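Long-range contacts in trans-2-enoyl-CoA reductase [NADH] (Treponema denticola ATCC 35405, PDB 4GGO), which catalyses the NADH-dependent reduction of trans-2-enoyl-CoA thioesters such as crotonyl-CoA to saturated acyl-CoA in fatty acid synthesis: residues N60-A65 / E309-Q314; D30-T35 / S66-A71; D209-I214 / A260-K265. One frame throughout, in Å; residues are numbered along the deposited sequence.

Contact 1 (N60-A65 / E309-Q314)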
loop_
_atom_site.group_PDB
_atom_site.type_symbol
_atom_site.label_atom_id
_atom_site.label_comp_id
_atom_site.label_asym_id
_atom_site.label_seq_id
_atom_site.Cartn_x
_atom_site.Cartn_y
_atom_site.Cartn_z
ATOM N N ASN A 60 6.502 -2.998 -0.600
ATOM C CA ASN A 60 5.454 -3.714 0.122
ATOM C C ASN A 60 4.052 -3.212 -0.195
ATOM O O ASN A 60 3.880 -2.135 -0.765
ATOM C CB ASN A 60 5.696 -3.639 1.630
ATOM C CG ASN A 60 5.331 -2.287 2.210
ATOM O OD1 ASN A 60 6.029 -1.296 1.996
ATOM N ND2 ASN A 60 4.234 -2.243 2.957
ATOM N N GLY A 61 3.056 -4.008 0.184
ATOM C CA GLY A 61 1.663 -3.625 0.056
ATOM C C GLY A 61 1.226 -3.279 -1.354
ATOM O O GLY A 61 1.568 -3.971 -2.313
ATOM N N TYR A 62 0.468 -2.195 -1.471
ATOM C CA TYR A 62 -0.086 -1.767 -2.749
ATOM C C TYR A 62 0.996 -1.316 -3.724
ATOM O O TYR A 62 0.843 -1.449 -4.938
ATOM C CB TYR A 62 -1.112 -0.653 -2.530
ATOM C CG TYR A 62 -2.407 -1.135 -1.908
ATOM C CD1 TYR A 62 -3.039 -2.282 -2.377
ATOM C CD2 TYR A 62 -2.992 -0.451 -0.849
ATOM C CE1 TYR A 62 -4.222 -2.729 -1.816
ATOM C CE2 TYR A 62 -4.174 -0.892 -0.279
ATOM C CZ TYR A 62 -4.784 -2.032 -0.765
ATOM O OH TYR A 62 -5.959 -2.476 -0.203
ATOM N N GLY A 63 2.089 -0.781 -3.187
ATOM C CA GLY A 63 3.205 -0.359 -4.014
ATOM C C GLY A 63 3.859 -1.537 -4.711
ATOM O O GLY A 63 4.067 -1.514 -5.922
ATOM N N LEU A 64 4.178 -2.570 -3.937
ATOM C CA LEU A 64 4.768 -3.790 -4.478
ATOM C C LEU A 64 3.857 -4.445 -5.514
ATOM O O LEU A 64 4.314 -4.886 -6.569
ATOM C CB LEU A 64 5.067 -4.779 -3.348
ATOM C CG LEU A 64 5.561 -6.171 -3.746
ATOM C CD1 LEU A 64 6.858 -6.083 -4.534
ATOM C CD2 LEU A 64 5.730 -7.050 -2.514
ATOM N N ALA A 65 2.565 -4.504 -5.208
ATOM C CA ALA A 65 1.595 -5.100 -6.119
ATOM C C ALA A 65 1.478 -4.289 -7.407
ATOM O O ALA A 65 1.229 -4.841 -8.479
ATOM C CB ALA A 65 0.238 -5.231 -5.441
ATOM N N GLU A 309 -10.450 -9.410 -1.450
ATOM C CA GLU A 309 -9.239 -9.124 -2.207
ATOM C C GLU A 309 -8.071 -8.814 -1.279
ATOM O O GLU A 309 -8.250 -8.225 -0.213
ATOM C CB GLU A 309 -9.459 -7.934 -3.142
ATOM C CG GLU A 309 -10.396 -8.197 -4.307
ATOM C CD GLU A 309 -10.622 -6.956 -5.145
ATOM O OE1 GLU A 309 -11.098 -5.945 -4.590
ATOM O OE2 GLU A 309 -10.314 -6.986 -6.356
ATOM N N GLY A 310 -6.878 -9.226 -1.692
ATOM C CA GLY A 310 -5.649 -8.791 -1.055
ATOM C C GLY A 310 -5.039 -7.707 -1.923
ATOM O O GLY A 310 -5.710 -7.166 -2.802
ATOM N N CYS A 311 -3.771 -7.392 -1.689
ATOM C CA CYS A 311 -3.099 -6.337 -2.443
ATOM C C CYS A 311 -3.031 -6.630 -3.939
ATOM O O CYS A 311 -3.392 -5.785 -4.757
ATOM C CB CYS A 311 -1.693 -6.099 -1.896
ATOM S SG CYS A 311 -1.682 -5.494 -0.201
ATOM N N ILE A 312 -2.574 -7.827 -4.292
ATOM C CA ILE A 312 -2.361 -8.161 -5.698
ATOM C C ILE A 312 -3.682 -8.300 -6.461
ATOM O O ILE A 312 -3.748 -8.003 -7.653
ATOM C CB ILE A 312 -1.470 -9.423 -5.870
ATOM C CG1 ILE A 312 -0.921 -9.508 -7.298
ATOM C CG2 ILE A 312 -2.221 -10.691 -5.478
ATOM C CD1 ILE A 312 -0.002 -8.363 -7.668
ATOM N N GLU A 313 -4.737 -8.729 -5.771
ATOM C CA GLU A 313 -6.056 -8.812 -6.393
ATOM C C GLU A 313 -6.597 -7.409 -6.646
ATOM O O GLU A 313 -7.130 -7.119 -7.716
ATOM C CB GLU A 313 -7.033 -9.606 -5.520
ATOM C CG GLU A 313 -6.759 -11.103 -5.459
ATOM C CD GLU A 313 -5.668 -11.467 -4.467
ATOM O OE1 GLU A 313 -5.271 -10.596 -3.664
ATOM O OE2 GLU A 313 -5.211 -12.629 -4.490
ATOM N N GLN A 314 -6.442 -6.544 -5.647
ATOM C CA GLN A 314 -6.860 -5.149 -5.737
ATOM C C GLN A 314 -6.210 -4.418 -6.907
ATOM O O GLN A 314 -6.891 -3.783 -7.709
ATOM C CB GLN A 314 -6.506 -4.416 -4.442
ATOM C CG GLN A 314 -7.569 -4.477 -3.372
ATOM C CD GLN A 314 -8.500 -3.286 -3.419
ATOM O OE1 GLN A 314 -8.110 -2.168 -3.080
ATOM N NE2 GLN A 314 -9.739 -3.516 -3.841
#
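Q314, whose side chain lies against the Y62 ring, has its amide nitrogen NE2 held by two acceptors. One is E309 OE1, 2.9 Å from Q314 NE2 and almost within the amide plane; the nitrogen meets it from above the carboxylate plane, and R317 pairs with the same oxygen. The other is the carbonyl of I340. The Q314 chain bends at chi2 (-93°), which brings CD round toward the phenol. Its amide plane is turned 56° from the ring. Q314 OE1 stands 3.6 Å from Y62 OH, and both bond to the backbone of K278: OE1 takes the N-H and OH meets the carbonyl. Y62 CE1 is 3.8 Å from C311 CA. C311 SG meets the same ring obliquely, 4.5 Å from its centroid, a sulfur-aromatic contact. The sulfur also rests on the backbone of G61, 3.8 Å from G61 C. A65 CB packs against C311 CB at 4.1 Å and against I312 CD1 at 3.9 Å. G310 is at the N-cap position of helix 311-323, which carries C311, I312 and Q314. This helix packs by its first turn on the glycine-rich NAD-binding loop and early part of helix 61-74 of a Rossmann fold, where N60, G61 and Y62 bind NAD.

Contact 2 (D30-T35 / S66-A71)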
loop_
_atom_site.group_PDB
_atom_site.type_symbol
_atom_site.label_atom_id
_atom_site.label_comp_id
_atom_site.label_asym_id
_atom_site.label_seq_id
_atom_site.Cartn_x
_atom_site.Cartn_y
_atom_site.Cartn_z
ATOM N N ASP A 30 4.482 -15.612 -5.419
ATOM C CA ASP A 30 3.060 -15.940 -5.450
ATOM C C ASP A 30 2.248 -14.824 -6.098
ATOM O O ASP A 30 1.278 -15.086 -6.809
ATOM C CB ASP A 30 2.528 -16.226 -4.042
ATOM C CG ASP A 30 3.008 -17.556 -3.495
ATOM O OD1 ASP A 30 3.585 -18.348 -4.270
ATOM O OD2 ASP A 30 2.799 -17.814 -2.291
ATOM N N GLN A 31 2.647 -13.580 -5.849
ATOM C CA GLN A 31 1.966 -12.437 -6.445
ATOM C C GLN A 31 2.225 -12.385 -7.946
ATOM O O GLN A 31 1.336 -12.043 -8.726
ATOM C CB GLN A 31 2.408 -11.131 -5.785
ATOM C CG GLN A 31 1.973 -10.989 -4.334
ATOM C CD GLN A 31 2.379 -9.657 -3.732
ATOM O OE1 GLN A 31 2.053 -8.596 -4.268
ATOM N NE2 GLN A 31 3.101 -9.706 -2.618
ATOM N N ILE A 32 3.447 -12.727 -8.341
ATOM C CA ILE A 32 3.811 -12.781 -9.752
ATOM C C ILE A 32 3.003 -13.859 -10.467
ATOM O O ILE A 32 2.484 -13.632 -11.560
ATOM C CB ILE A 32 5.317 -13.057 -9.939
ATOM C CG1 ILE A 32 6.142 -11.913 -9.351
ATOM C CG2 ILE A 32 5.652 -13.238 -11.413
ATOM C CD1 ILE A 32 7.629 -12.177 -9.343
ATOM N N GLU A 33 2.893 -15.027 -9.840
ATOM C CA GLU A 33 2.142 -16.133 -10.424
ATOM C C GLU A 33 0.670 -15.777 -10.604
ATOM O O GLU A 33 0.062 -16.123 -11.617
ATOM C CB GLU A 33 2.282 -17.403 -9.579
ATOM C CG GLU A 33 1.518 -18.597 -10.140
ATOM C CD GLU A 33 1.679 -19.851 -9.303
ATOM O OE1 GLU A 33 2.505 -19.844 -8.366
ATOM O OE2 GLU A 33 0.976 -20.847 -9.582
ATOM N N TYR A 34 0.099 -15.082 -9.623
ATOM C CA TYR A 34 -1.289 -14.650 -9.725
ATOM C C TYR A 34 -1.458 -13.657 -10.865
ATOM O O TYR A 34 -2.403 -13.754 -11.649
ATOM C CB TYR A 34 -1.781 -14.017 -8.419
ATOM C CG TYR A 34 -3.196 -13.489 -8.524
ATOM C CD1 TYR A 34 -4.285 -14.325 -8.310
ATOM C CD2 TYR A 34 -3.445 -12.159 -8.850
ATOM C CE1 TYR A 34 -5.580 -13.851 -8.414
ATOM C CE2 TYR A 34 -4.738 -11.679 -8.957
ATOM C CZ TYR A 34 -5.800 -12.529 -8.736
ATOM O OH TYR A 34 -7.088 -12.056 -8.839
ATOM N N THR A 35 -0.540 -12.699 -10.942
ATOM C CA THR A 35 -0.598 -11.646 -11.950
ATOM C C THR A 35 -0.561 -12.209 -13.371
ATOM O O THR A 35 -1.276 -11.735 -14.254
ATOM C CB THR A 35 0.551 -10.632 -11.768
ATOM O OG1 THR A 35 0.502 -10.086 -10.444
ATOM C CG2 THR A 35 0.438 -9.503 -12.780
ATOM N N SER A 66 1.668 -2.978 -7.292
ATOM C CA SER A 66 1.606 -2.085 -8.443
ATOM C C SER A 66 2.784 -2.309 -9.385
ATOM O O SER A 66 2.631 -2.267 -10.605
ATOM C CB SER A 66 1.570 -0.625 -7.987
ATOM O OG SER A 66 0.473 -0.390 -7.122
ATOM N N ARG A 67 3.959 -2.546 -8.811
ATOM C CA ARG A 67 5.151 -2.790 -9.611
ATOM C C ARG A 67 5.063 -4.160 -10.271
ATOM O O ARG A 67 5.378 -4.313 -11.452
ATOM C CB ARG A 67 6.413 -2.688 -8.752
ATOM C CG ARG A 67 7.672 -2.397 -9.553
ATOM C CD ARG A 67 8.920 -2.414 -8.683
ATOM N NE ARG A 67 10.117 -2.113 -9.463
ATOM C CZ ARG A 67 11.357 -2.144 -8.982
ATOM N NH1 ARG A 67 11.573 -2.471 -7.715
ATOM N NH2 ARG A 67 12.380 -1.853 -9.773
ATOM N N ILE A 68 4.619 -5.152 -9.504
ATOM C CA ILE A 68 4.461 -6.513 -10.008
ATOM C C ILE A 68 3.429 -6.590 -11.136
ATOM O O ILE A 68 3.655 -7.254 -12.149
ATOM C CB ILE A 68 4.076 -7.486 -8.872
ATOM C CG1 ILE A 68 5.251 -7.664 -7.908
ATOM C CG2 ILE A 68 3.643 -8.834 -9.431
ATOM C CD1 ILE A 68 4.954 -8.584 -6.746
ATOM N N THR A 69 2.302 -5.905 -10.961
ATOM C CA THR A 69 1.258 -5.890 -11.982
ATOM C C THR A 69 1.755 -5.236 -13.271
ATOM O O THR A 69 1.512 -5.738 -14.368
ATOM C CB THR A 69 -0.014 -5.163 -11.494
ATOM O OG1 THR A 69 -0.514 -5.805 -10.315
ATOM C CG2 THR A 69 -1.093 -5.189 -12.572
ATOM N N ALA A 70 2.458 -4.116 -13.131
ATOM C CA ALA A 70 2.994 -3.405 -14.287
ATOM C C ALA A 70 4.045 -4.237 -15.012
ATOM O O ALA A 70 4.027 -4.344 -16.236
ATOM C CB ALA A 70 3.578 -2.064 -13.866
ATOM N N ALA A 71 4.952 -4.832 -14.247
ATOM C CA ALA A 71 6.069 -5.574 -14.822
ATOM C C ALA A 71 5.665 -6.944 -15.360
ATOM O O ALA A 71 5.934 -7.266 -16.514
ATOM C CB ALA A 71 7.198 -5.712 -13.805
#
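I68 packs against three residues of the other helix, Q31, I32 and T35. The axes of 30-35 and 66-71 approach to 9.5 Å and cross at -43°. Helix 61-74 follows the glycine-rich loop of the Rossmann fold, and helix 21-38 packs on it at that angle. The tight part surrounds the two branches of I68. Its CG2 is 3.5 Å from T35 OG1 and 4.0 Å from both I32 CA and I32 CG1. The side chains of I32 and I68 cross at about a right angle. I68 CD1 is anti to CA (chi2 179°), and this extended branch meets Q31 CB at 3.7 Å. F103 and A106 of helix 95-110 pack on I68 and I32, respectively, so this side is buried. Next to it, T35 CG2 lies 3.8 Å from T69 CA.

The looser side is the amide end of Q31, beyond its packed CB. Q31 is partly exposed. Its OE1 still touches I68 CD1, at 3.8 Å, while its NE2 makes a weak bond to the carbonyl of G27.

Each threonine hydroxyl turns back to its own helix. T35 OG1 donates to Q31 O at 2.7 Å, and T35 N reaches that oxygen from the opposite face of the carbonyl plane. T69 OG1 bonds to the carbonyl of A65. With both hydroxyls satisfied in this way, the helices meet by van der Waals packing, mostly of carbons, with T35 OG1 also against the I68 CG2 methyl. This is consistent with apolar burial and dispersion holding them together here.

Contact 3 (D209-I214 / A260-K265)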
loop_
_atom_site.group_PDB
_atom_site.type_symbol
_atom_site.label_atom_id
_atom_site.label_comp_id
_atom_site.label_asym_id
_atom_site.label_seq_id
_atom_site.Cartn_x
_atom_site.Cartn_y
_atom_site.Cartn_z
ATOM N N ASP A 209 4.738 15.837 -1.152
ATOM C CA ASP A 209 5.839 15.123 -1.790
ATOM C C ASP A 209 5.443 14.596 -3.163
ATOM O O ASP A 209 6.251 14.583 -4.092
ATOM C CB ASP A 209 6.319 13.967 -0.914
ATOM C CG ASP A 209 7.513 13.248 -1.507
ATOM O OD1 ASP A 209 8.525 13.918 -1.803
ATOM O OD2 ASP A 209 7.436 12.014 -1.687
ATOM N N TRP A 210 4.194 14.155 -3.278
ATOM C CA TRP A 210 3.650 13.666 -4.537
ATOM C C TRP A 210 3.763 14.744 -5.608
ATOM O O TRP A 210 4.286 14.503 -6.696
ATOM C CB TRP A 210 2.186 13.269 -4.345
ATOM C CG TRP A 210 1.509 12.750 -5.575
ATOM C CD1 TRP A 210 2.100 12.201 -6.675
ATOM C CD2 TRP A 210 0.098 12.733 -5.826
ATOM N NE1 TRP A 210 1.145 11.844 -7.596
ATOM C CE2 TRP A 210 -0.092 12.161 -7.100
ATOM C CE3 TRP A 210 -1.020 13.149 -5.100
ATOM C CZ2 TRP A 210 -1.356 11.990 -7.660
ATOM C CZ3 TRP A 210 -2.276 12.980 -5.658
ATOM C CH2 TRP A 210 -2.432 12.405 -6.926
ATOM N N GLU A 211 3.275 15.936 -5.283
ATOM C CA GLU A 211 3.313 17.063 -6.203
ATOM C C GLU A 211 4.754 17.467 -6.501
ATOM O O GLU A 211 5.074 17.884 -7.614
ATOM C CB GLU A 211 2.534 18.247 -5.624
ATOM C CG GLU A 211 2.287 19.375 -6.611
ATOM C CD GLU A 211 1.391 20.459 -6.043
ATOM O OE1 GLU A 211 1.388 20.643 -4.808
ATOM O OE2 GLU A 211 0.683 21.121 -6.830
ATOM N N ARG A 212 5.622 17.331 -5.504
ATOM C CA ARG A 212 7.032 17.653 -5.674
ATOM C C ARG A 212 7.683 16.685 -6.658
ATOM O O ARG A 212 8.483 17.091 -7.500
ATOM C CB ARG A 212 7.762 17.619 -4.330
ATOM C CG ARG A 212 9.130 18.289 -4.348
ATOM C CD ARG A 212 9.816 18.181 -2.995
ATOM N NE ARG A 212 11.095 18.887 -2.963
ATOM C CZ ARG A 212 11.269 20.097 -2.439
ATOM N NH1 ARG A 212 10.246 20.740 -1.893
ATOM N NH2 ARG A 212 12.470 20.660 -2.453
ATOM N N TRP A 213 7.329 15.407 -6.548
ATOM C CA TRP A 213 7.814 14.393 -7.480
ATOM C C TRP A 213 7.390 14.720 -8.907
ATOM O O TRP A 213 8.202 14.674 -9.830
ATOM C CB TRP A 213 7.295 13.006 -7.095
ATOM C CG TRP A 213 8.175 12.259 -6.140
ATOM C CD1 TRP A 213 8.026 12.167 -4.787
ATOM C CD2 TRP A 213 9.339 11.492 -6.468
ATOM N NE1 TRP A 213 9.028 11.394 -4.250
ATOM C CE2 TRP A 213 9.847 10.966 -5.263
ATOM C CE3 TRP A 213 10.004 11.201 -7.663
ATOM C CZ2 TRP A 213 10.988 10.166 -5.219
ATOM C CZ3 TRP A 213 11.134 10.405 -7.618
ATOM C CH2 TRP A 213 11.614 9.897 -6.405
ATOM N N ILE A 214 6.115 15.056 -9.078
ATOM C CA ILE A 214 5.565 15.342 -10.399
ATOM C C ILE A 214 6.171 16.599 -11.022
ATOM O O ILE A 214 6.587 16.583 -12.180
ATOM C CB ILE A 214 4.030 15.483 -10.354
ATOM C CG1 ILE A 214 3.391 14.197 -9.823
ATOM C CG2 ILE A 214 3.483 15.821 -11.731
ATOM C CD1 ILE A 214 3.744 12.963 -10.625
ATOM N N ALA A 260 -4.250 16.240 -6.120
ATOM C CA ALA A 260 -4.548 15.578 -7.388
ATOM C C ALA A 260 -5.330 16.520 -8.284
ATOM O O ALA A 260 -5.228 16.476 -9.509
ATOM C CB ALA A 260 -5.348 14.309 -7.146
ATOM N N HIS A 261 -6.115 17.374 -7.643
ATOM C CA HIS A 261 -6.938 18.349 -8.330
ATOM C C HIS A 261 -6.068 19.452 -8.924
ATOM O O HIS A 261 -6.227 19.825 -10.086
ATOM C CB HIS A 261 -7.941 18.935 -7.339
ATOM C CG HIS A 261 -8.995 19.786 -7.972
ATOM N ND1 HIS A 261 -9.242 21.081 -7.572
ATOM C CD2 HIS A 261 -9.875 19.522 -8.964
ATOM C CE1 HIS A 261 -10.226 21.581 -8.298
ATOM N NE2 HIS A 261 -10.631 20.656 -9.147
ATOM N N ARG A 262 -5.144 19.968 -8.118
ATOM C CA ARG A 262 -4.240 21.023 -8.563
ATOM C C ARG A 262 -3.275 20.512 -9.633
ATOM O O ARG A 262 -2.916 21.244 -10.557
ATOM C CB ARG A 262 -3.471 21.604 -7.372
ATOM C CG ARG A 262 -2.503 22.718 -7.737
ATOM C CD ARG A 262 -2.083 23.534 -6.519
ATOM N NE ARG A 262 -1.216 22.793 -5.606
ATOM C CZ ARG A 262 -1.627 22.221 -4.478
ATOM N NH1 ARG A 262 -2.902 22.299 -4.117
ATOM N NH2 ARG A 262 -0.764 21.571 -3.709
ATOM N N LEU A 263 -2.868 19.253 -9.504
ATOM C CA LEU A 263 -1.995 18.615 -10.486
ATOM C C LEU A 263 -2.611 18.624 -11.885
ATOM O O LEU A 263 -1.930 18.904 -12.871
ATOM C CB LEU A 263 -1.678 17.177 -10.067
ATOM C CG LEU A 263 -0.655 16.971 -8.948
ATOM C CD1 LEU A 263 -0.523 15.492 -8.613
ATOM C CD2 LEU A 263 0.693 17.557 -9.340
ATOM N N ASN A 264 -3.902 18.316 -11.958
ATOM C CA ASN A 264 -4.620 18.281 -13.229
ATOM C C ASN A 264 -4.767 19.664 -13.846
ATOM O O ASN A 264 -4.781 19.820 -15.067
ATOM C CB ASN A 264 -6.003 17.655 -13.036
ATOM C CG ASN A 264 -5.935 16.168 -12.767
ATOM O OD1 ASN A 264 -5.311 15.419 -13.518
ATOM N ND2 ASN A 264 -6.568 15.733 -11.684
ATOM N N LYS A 265 -4.875 20.667 -12.984
ATOM C CA LYS A 265 -5.091 22.041 -13.413
ATOM C C LYS A 265 -3.859 22.643 -14.081
ATOM O O LYS A 265 -3.966 23.328 -15.099
ATOM C CB LYS A 265 -5.507 22.894 -12.213
ATOM C CG LYS A 265 -6.803 23.646 -12.421
ATOM C CD LYS A 265 -7.434 24.042 -11.102
ATOM C CE LYS A 265 -8.731 23.302 -10.923
ATOM N NZ LYS A 265 -8.458 21.843 -11.035
#
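The helices carrying E211 and L263 run side by side in nearly the same direction, with axes 10.5 Å apart and 21° between them. They are neighbouring helices of the Rossmann fold and pack on the same face of its parallel sheet. Helix 248-266 is the crossover of a beta-alpha-beta unit that joins strands 227-233 and 270-276.

L263 is at the centre of the contact. Its two methyls take different partners. CD1 sits over the centre of the six-membered ring of W210, 3.7 Å from its centroid, and makes a CH-pi contact with that face. CD2 meets E211 CG at 3.6 Å and I214 CB at 4.1 Å. The W210 CG is anti to the backbone N (chi1 180°), which starts the indole off toward the other helix. At its far rim, W210 CH2 touches A260 CB at 3.5 Å, obliquely to the ring. The indole N-H is taken by T229 OG1, and the ring also touches A231, both on strand 227-233. A260 rests on V274 and L263 on A272 of the next strand. The apolar layer therefore lies between the helices and the sheet.

A salt bridge spans the more open side, where E211 and R262 are both partly exposed. The E211 chain is extended, and the two side chains cross at about a right angle. The carboxylate and guanidinium planes are 49° apart, so the two-point salt bridge is twisted, not flat. The second bond, from R262 NE to E211 OE2 at 2.8 Å, is bent and weak. The firmer one runs from R262 NH2 to E211 OE1 at 2.6 Å, on the syn side of that oxygen.

From the N terminus, helix 21-38 comes first, and contact 2 closes a short loop by bringing 30-35 against 66-71. Contact 1 opens at 60-65, within that loop, and closes far later at 309-314, so the two cross. Both use helix 61-74, and they touch: I312 CD1 lies 3.3 Å from T35 OG1. Helices 21-38, 61-74 and 311-323 thus form one packed group, joining the NAD-binding part to the late part of the catalytic region. Contact 3 lies inside the long span of contact 1 and after contact 2. It ties helices 208-219 and 248-266, which precede strands 227-233 and 270-276 of the parallel sheet. Its centre is about 23 Å from that of contact 1.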